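Local coordinates for KaiC domain-containing protein (Pyrococcus horikoshii, PDB 2ZTS) that probably binds ATP as a KaiC-like member of the P-loop NTPases, and holds ADP and a magnesium ion, at residues Phe64-Leu67 / Glu68-Ala71; Phe85-Tyr88 / Glu89-Lys93. All coordinates share one frame; numbering follows the deposited sequence.

In the fold
Contact 1 sits where strand 62-66 of the nine-stranded mixed sheet runs out into the loop before helix 71-79; contact 2 follows it along the chain, in helix 85-90 and the turn that leads into strand 94-97. Strands 62-66 and 94-97 lie parallel and adjacent in the sheet, so both contacts belong to one beta-alpha-beta crossover at its edge. Their centres are 16 Å apart, and their nearest atoms about 5 Å apart, without touching. Contact 1 lies in a loop beside the nucleotide and magnesium, whereas contact 2, farther from the chain centre and at the surface, forms the end of the helix that leads into strand 94-97.

Contact 1. Residues Phe64-Leu67 / Glu68-Ala71; sequences FVTL and EERA
The hydroxyl of T66 and the backbone of E68 and E69 illustrate how one side chain at the end of a strand can shape the loop that follows. A chi1 of 172° sets OG1 of T66 on the far side of CA-CB from its own N and turns it into the bend of the chain. There it accepts a hydrogen bond from E69 N, 3.2 Å from OG1 at an N-H...O angle of 152°. The amide of E68 reaches the same oxygen more obliquely, in a weak bond of 3.3 Å from E68 N to T66 OG1; this link, from two residues along, is that of an ST turn. The methyl branch CG2 of T66 rests 3.7 Å from E69 O.

E69 leaves the chain away from the strand, yet its CG, set between its own N and carbonyl carbon (chi1 63°), still lies 3.7 Å from T66 OG1. A water bridges the polar ends: it accepts from T66 OG1 at 2.8 Å and donates to E69 OE2 at 2.7 Å. Of the E68 side chain, only CB comes near the hydroxyl, while the carboxylate leads away to S143 OG. Without the hydroxyl, as with an alanine here, both amides would probably lose their acceptor and the water its donor, and the E68-E69 bend would be freer to shift.

The two consecutive glutamates are consistent with the paired glutamates at this place in KaiC. The side chain of E68 comes within about 4 Å of the bound magnesium, and that of E69 within about 4 Å of the side chain of T44, a magnesium ligand. With two amides pointing at the threonine oxygen, its proton is spent on the water, a chemistry that ties both acidic residues to a single buried hydroxyl.

Contact 2. Residues Phe85-Tyr88 / Glu89-Lys93; sequences FEKY and EKEGK
K87 and E91, one helical turn apart, form a salt bridge at the exposed C-terminal end of helix 85-90, E91 lying just past its last residue. The lysine chain runs straight until its last torsion (chi4 -62°), which bends NZ onto E91 OE2 at a short 2.5 Å. NZ meets that oxygen on its syn side, 16° out of the carboxylate plane. The other oxygen, E91 OE1, stands 3.8 Å from Y88 CD1; these two side chains lie side by side and point the same way, the ring and carboxylate planes 61° apart. K93 CB approaches the tyrosine ring at its edge.

The helix backbone supplies the next shell, with bonds such as that of E89 N to F85 O at 3.0 Å. The last turn closes in a Schellman motif: K93 N donates to Y88 O at 2.9 Å, and G92 N to E89 O at 3.0 Å, enclosed by the longer bond. G92 takes a positive phi, a conformation that favours glycine, and so turns the chain out of the helix towards strand 94-97.

On another side of the helix E89 runs back along the preceding turn, its OE2 3.2 Å from E86 CA, while OE1 makes a salt bridge with R75 of helix 71-79. Farther out, the F85 ring enters the buried side, among I94, I96, A48 and M78. Both F85 and Y88 meet the ring of Y52 on helix 43-58, Y88 nearly at right angles to it, and D84 OD1 accepts from the amide of K87.

Contact 1. Residues Phe64-Leu67 / Glu68-Ala71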
ATOM      1  N   PHE C  64     -25.771  10.779  25.179  1.00 24.96           N
ATOM      2  CA  PHE C  64     -24.985   9.760  24.559  1.00 24.56           C
ATOM      3  C   PHE C  64     -25.677   9.352  23.296  1.00 24.76           C
ATOM      4  O   PHE C  64     -26.764   8.753  23.329  1.00 23.47           O
ATOM      5  CB  PHE C  64     -24.815   8.617  25.534  1.00 25.68           C
ATOM      6  CG  PHE C  64     -23.751   7.620  25.149  1.00 23.65           C
ATOM      7  CD1 PHE C  64     -22.614   7.511  25.900  1.00 22.41           C
ATOM      8  CD2 PHE C  64     -23.940   6.741  24.066  1.00 25.14           C
ATOM      9  CE1 PHE C  64     -21.612   6.611  25.551  1.00 24.25           C
ATOM     10  CE2 PHE C  64     -22.953   5.819  23.712  1.00 24.34           C
ATOM     11  CZ  PHE C  64     -21.778   5.746  24.483  1.00 23.10           C
ATOM     12  N   VAL C  65     -25.068   9.682  22.155  1.00 24.51           N
ATOM     13  CA  VAL C  65     -25.627   9.304  20.863  1.00 25.23           C
ATOM     14  C   VAL C  65     -24.900   8.035  20.465  1.00 26.57           C
ATOM     15  O   VAL C  65     -23.677   8.032  20.484  1.00 27.08           O
ATOM     16  CB  VAL C  65     -25.350  10.346  19.828  1.00 25.81           C
ATOM     17  CG1 VAL C  65     -25.855   9.945  18.480  1.00 25.38           C
ATOM     18  CG2 VAL C  65     -25.863  11.741  20.280  1.00 26.44           C
ATOM     19  N   THR C  66     -25.630   6.972  20.102  1.00 27.15           N
ATOM     20  CA  THR C  66     -25.031   5.776  19.588  1.00 28.33           C
ATOM     21  C   THR C  66     -25.677   5.189  18.340  1.00 29.55           C
ATOM     22  O   THR C  66     -26.876   5.052  18.255  1.00 29.03           O
ATOM     23  CB  THR C  66     -24.915   4.718  20.732  1.00 29.54           C
ATOM     24  OG1 THR C  66     -24.502   3.452  20.197  1.00 31.41           O
ATOM     25  CG2 THR C  66     -26.201   4.490  21.476  1.00 28.31           C
ATOM     26  N   LEU C  67     -24.854   4.875  17.345  1.00 30.50           N
ATOM     27  CA  LEU C  67     -25.292   4.117  16.170  1.00 30.96           C
ATOM     28  C   LEU C  67     -24.546   2.778  16.104  1.00 30.39           C
ATOM     29  O   LEU C  67     -24.652   2.022  15.145  1.00 31.01           O
ATOM     30  CB  LEU C  67     -25.050   5.008  14.914  1.00 31.67           C
ATOM     31  CG  LEU C  67     -26.175   5.801  14.215  1.00 33.61           C
ATOM     32  CD1 LEU C  67     -27.587   5.678  14.788  1.00 33.48           C
ATOM     33  CD2 LEU C  67     -25.800   7.233  14.036  1.00 35.45           C
ATOM     34  N   GLU C  68     -23.754   2.482  17.130  1.00 31.46           N
ATOM     35  CA  GLU C  68     -23.088   1.182  17.277  1.00 30.83           C
ATOM     36  C   GLU C  68     -24.001   0.132  17.933  1.00 31.29           C
ATOM     37  O   GLU C  68     -23.887  -1.078  17.738  1.00 28.64           O
ATOM     38  CB  GLU C  68     -21.870   1.356  18.183  1.00 31.62           C
ATOM     39  CG  GLU C  68     -20.764   2.266  17.642  1.00 33.64           C
ATOM     40  CD  GLU C  68     -19.543   1.522  17.034  1.00 33.61           C
ATOM     41  OE1 GLU C  68     -19.331   0.319  17.374  1.00 35.24           O
ATOM     42  OE2 GLU C  68     -18.771   2.165  16.251  1.00 27.41           O
ATOM     43  N   GLU C  69     -24.893   0.581  18.788  1.00 31.29           N
ATOM     44  CA  GLU C  69     -25.751  -0.381  19.470  1.00 32.77           C
ATOM     45  C   GLU C  69     -27.106   0.259  19.829  1.00 32.99           C
ATOM     46  O   GLU C  69     -27.317   1.453  19.600  1.00 33.01           O
ATOM     47  CB  GLU C  69     -25.009  -0.913  20.706  1.00 33.07           C
ATOM     48  CG  GLU C  69     -24.681   0.128  21.744  1.00 35.32           C
ATOM     49  CD  GLU C  69     -23.712  -0.370  22.802  1.00 38.65           C
ATOM     50  OE1 GLU C  69     -23.909  -1.515  23.259  1.00 41.52           O
ATOM     51  OE2 GLU C  69     -22.757   0.389  23.150  1.00 37.10           O
ATOM     52  N   ARG C  70     -28.029  -0.504  20.396  1.00 32.74           N
ATOM     53  CA  ARG C  70     -29.261   0.157  20.787  1.00 33.13           C
ATOM     54  C   ARG C  70     -29.206   0.625  22.267  1.00 30.45           C
ATOM     55  O   ARG C  70     -28.315   0.221  23.021  1.00 27.45           O
ATOM     56  CB  ARG C  70     -30.559  -0.551  20.250  1.00 34.22           C
ATOM     57  CG  ARG C  70     -30.944  -1.939  20.704  1.00 40.23           C
ATOM     58  CD  ARG C  70     -30.620  -3.057  19.739  1.00 43.96           C
ATOM     59  NE  ARG C  70     -31.634  -4.094  19.705  1.00 47.41           N
ATOM     60  CZ  ARG C  70     -31.669  -5.204  20.433  1.00 49.11           C
ATOM     61  NH1 ARG C  70     -30.737  -5.512  21.341  1.00 48.26           N
ATOM     62  NH2 ARG C  70     -32.685  -6.036  20.229  1.00 52.41           N
ATOM     63  N   ALA C  71     -30.111   1.519  22.643  1.00 29.25           N
ATOM     64  CA  ALA C  71     -30.082   2.104  23.962  1.00 29.04           C
ATOM     65  C   ALA C  71     -30.140   1.042  25.003  1.00 29.39           C
ATOM     66  O   ALA C  71     -29.384   1.121  25.948  1.00 28.68           O
ATOM     67  CB  ALA C  71     -31.214   3.138  24.151  1.00 30.19           C
TER
HETATM   68  O   HOH W   1     -22.339   2.679  21.854  1.00 26.29           O

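Contact 2. Residues Phe85-Tyr88 / Glu89-Lys93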
ATOM      1  N   PHE C  85     -28.002   3.797  34.044  1.00 33.46           N
ATOM      2  CA  PHE C  85     -28.312   4.839  33.076  1.00 33.24           C
ATOM      3  C   PHE C  85     -29.797   5.215  33.190  1.00 34.93           C
ATOM      4  O   PHE C  85     -30.161   6.416  33.179  1.00 34.72           O
ATOM      5  CB  PHE C  85     -27.934   4.435  31.632  1.00 32.90           C
ATOM      6  CG  PHE C  85     -26.545   4.826  31.243  1.00 29.47           C
ATOM      7  CD1 PHE C  85     -25.451   4.110  31.702  1.00 29.40           C
ATOM      8  CD2 PHE C  85     -26.326   5.943  30.473  1.00 31.92           C
ATOM      9  CE1 PHE C  85     -24.143   4.507  31.359  1.00 27.83           C
ATOM     10  CE2 PHE C  85     -25.019   6.341  30.128  1.00 32.41           C
ATOM     11  CZ  PHE C  85     -23.938   5.622  30.593  1.00 26.67           C
ATOM     12  N   GLU C  86     -30.661   4.219  33.294  1.00 36.10           N
ATOM     13  CA  GLU C  86     -32.074   4.550  33.250  1.00 38.14           C
ATOM     14  C   GLU C  86     -32.516   5.473  34.415  1.00 37.56           C
ATOM     15  O   GLU C  86     -33.347   6.379  34.209  1.00 35.12           O
ATOM     16  CB  GLU C  86     -32.945   3.331  33.050  1.00 38.66           C
ATOM     17  CG  GLU C  86     -33.097   2.363  34.217  1.00 45.90           C
ATOM     18  CD  GLU C  86     -34.209   1.332  33.957  1.00 52.23           C
ATOM     19  OE1 GLU C  86     -34.560   0.560  34.895  1.00 57.36           O
ATOM     20  OE2 GLU C  86     -34.734   1.303  32.808  1.00 56.08           O
ATOM     21  N   LYS C  87     -31.911   5.295  35.600  1.00 37.98           N
ATOM     22  CA  LYS C  87     -32.212   6.160  36.739  1.00 38.60           C
ATOM     23  C   LYS C  87     -32.039   7.631  36.338  1.00 38.86           C
ATOM     24  O   LYS C  87     -32.918   8.459  36.589  1.00 39.27           O
ATOM     25  CB  LYS C  87     -31.324   5.790  37.923  1.00 40.01           C
ATOM     26  CG  LYS C  87     -31.546   6.653  39.178  1.00 41.75           C
ATOM     27  CD  LYS C  87     -30.393   6.497  40.165  1.00 45.76           C
ATOM     28  CE  LYS C  87     -30.625   7.311  41.439  1.00 49.75           C
ATOM     29  NZ  LYS C  87     -30.701   8.788  41.136  1.00 52.88           N
ATOM     30  N   TYR C  88     -30.928   7.965  35.669  1.00 37.96           N
ATOM     31  CA  TYR C  88     -30.672   9.372  35.305  1.00 36.67           C
ATOM     32  C   TYR C  88     -31.472   9.832  34.106  1.00 36.14           C
ATOM     33  O   TYR C  88     -31.794  11.007  34.005  1.00 35.52           O
ATOM     34  CB  TYR C  88     -29.150   9.653  35.191  1.00 37.53           C
ATOM     35  CG  TYR C  88     -28.479   9.539  36.539  1.00 35.30           C
ATOM     36  CD1 TYR C  88     -28.471  10.603  37.429  1.00 37.07           C
ATOM     37  CD2 TYR C  88     -27.940   8.344  36.952  1.00 36.10           C
ATOM     38  CE1 TYR C  88     -27.927  10.471  38.680  1.00 36.70           C
ATOM     39  CE2 TYR C  88     -27.359   8.205  38.171  1.00 37.50           C
ATOM     40  CZ  TYR C  88     -27.363   9.271  39.046  1.00 39.51           C
ATOM     41  OH  TYR C  88     -26.758   9.114  40.287  1.00 41.29           O
ATOM     42  N   GLU C  89     -31.862   8.903  33.236  1.00 35.84           N
ATOM     43  CA  GLU C  89     -32.801   9.174  32.166  1.00 36.26           C
ATOM     44  C   GLU C  89     -34.166   9.627  32.699  1.00 38.52           C
ATOM     45  O   GLU C  89     -34.742  10.578  32.168  1.00 38.04           O
ATOM     46  CB  GLU C  89     -32.974   7.934  31.276  1.00 35.62           C
ATOM     47  CG  GLU C  89     -31.793   7.676  30.329  1.00 34.77           C
ATOM     48  CD  GLU C  89     -31.914   6.347  29.605  1.00 31.89           C
ATOM     49  OE1 GLU C  89     -32.428   6.329  28.486  1.00 31.58           O
ATOM     50  OE2 GLU C  89     -31.575   5.313  30.180  1.00 28.11           O
ATOM     51  N   LYS C  90     -34.683   8.949  33.731  1.00 40.51           N
ATOM     52  CA  LYS C  90     -36.003   9.295  34.294  1.00 42.00           C
ATOM     53  C   LYS C  90     -35.893  10.662  34.957  1.00 42.49           C
ATOM     54  O   LYS C  90     -36.787  11.503  34.788  1.00 42.85           O
ATOM     55  CB  LYS C  90     -36.519   8.245  35.285  1.00 42.21           C
ATOM     56  CG  LYS C  90     -36.354   6.791  34.854  1.00 44.51           C
ATOM     57  CD  LYS C  90     -37.571   5.924  35.157  1.00 47.71           C
ATOM     58  CE  LYS C  90     -37.763   5.688  36.655  1.00 49.51           C
ATOM     59  NZ  LYS C  90     -39.175   6.061  37.089  1.00 50.93           N
ATOM     60  N   GLU C  91     -34.758  10.919  35.621  1.00 43.10           N
ATOM     61  CA  GLU C  91     -34.469  12.267  36.158  1.00 43.16           C
ATOM     62  C   GLU C  91     -34.146  13.332  35.089  1.00 42.55           C
ATOM     63  O   GLU C  91     -33.828  14.456  35.445  1.00 43.05           O
ATOM     64  CB  GLU C  91     -33.309  12.228  37.176  1.00 43.47           C
ATOM     65  CG  GLU C  91     -33.649  11.550  38.494  1.00 47.43           C
ATOM     66  CD  GLU C  91     -32.439  11.209  39.371  1.00 50.04           C
ATOM     67  OE1 GLU C  91     -31.451  11.981  39.389  1.00 51.62           O
ATOM     68  OE2 GLU C  91     -32.500  10.159  40.069  1.00 50.49           O
ATOM     69  N   GLY C  92     -34.215  13.010  33.797  1.00 41.40           N
ATOM     70  CA  GLY C  92     -33.794  13.957  32.745  1.00 41.04           C
ATOM     71  C   GLY C  92     -32.314  14.446  32.674  1.00 39.39           C
ATOM     72  O   GLY C  92     -32.020  15.411  31.966  1.00 39.94           O
ATOM     73  N   LYS C  93     -31.408  13.806  33.416  1.00 38.20           N
ATOM     74  CA  LYS C  93     -29.994  14.161  33.412  1.00 37.36           C
ATOM     75  C   LYS C  93     -29.209  13.415  32.321  1.00 35.46           C
ATOM     76  O   LYS C  93     -28.130  13.856  31.975  1.00 34.73           O
ATOM     77  CB  LYS C  93     -29.328  13.951  34.772  1.00 37.45           C
ATOM     78  CG  LYS C  93     -29.998  14.687  35.939  1.00 41.03           C
ATOM     79  CD  LYS C  93     -29.165  15.831  36.528  1.00 45.81           C
ATOM     80  CE  LYS C  93     -29.864  16.490  37.734  1.00 48.65           C
ATOM     81  NZ  LYS C  93     -31.285  17.022  37.442  1.00 50.63           N
TER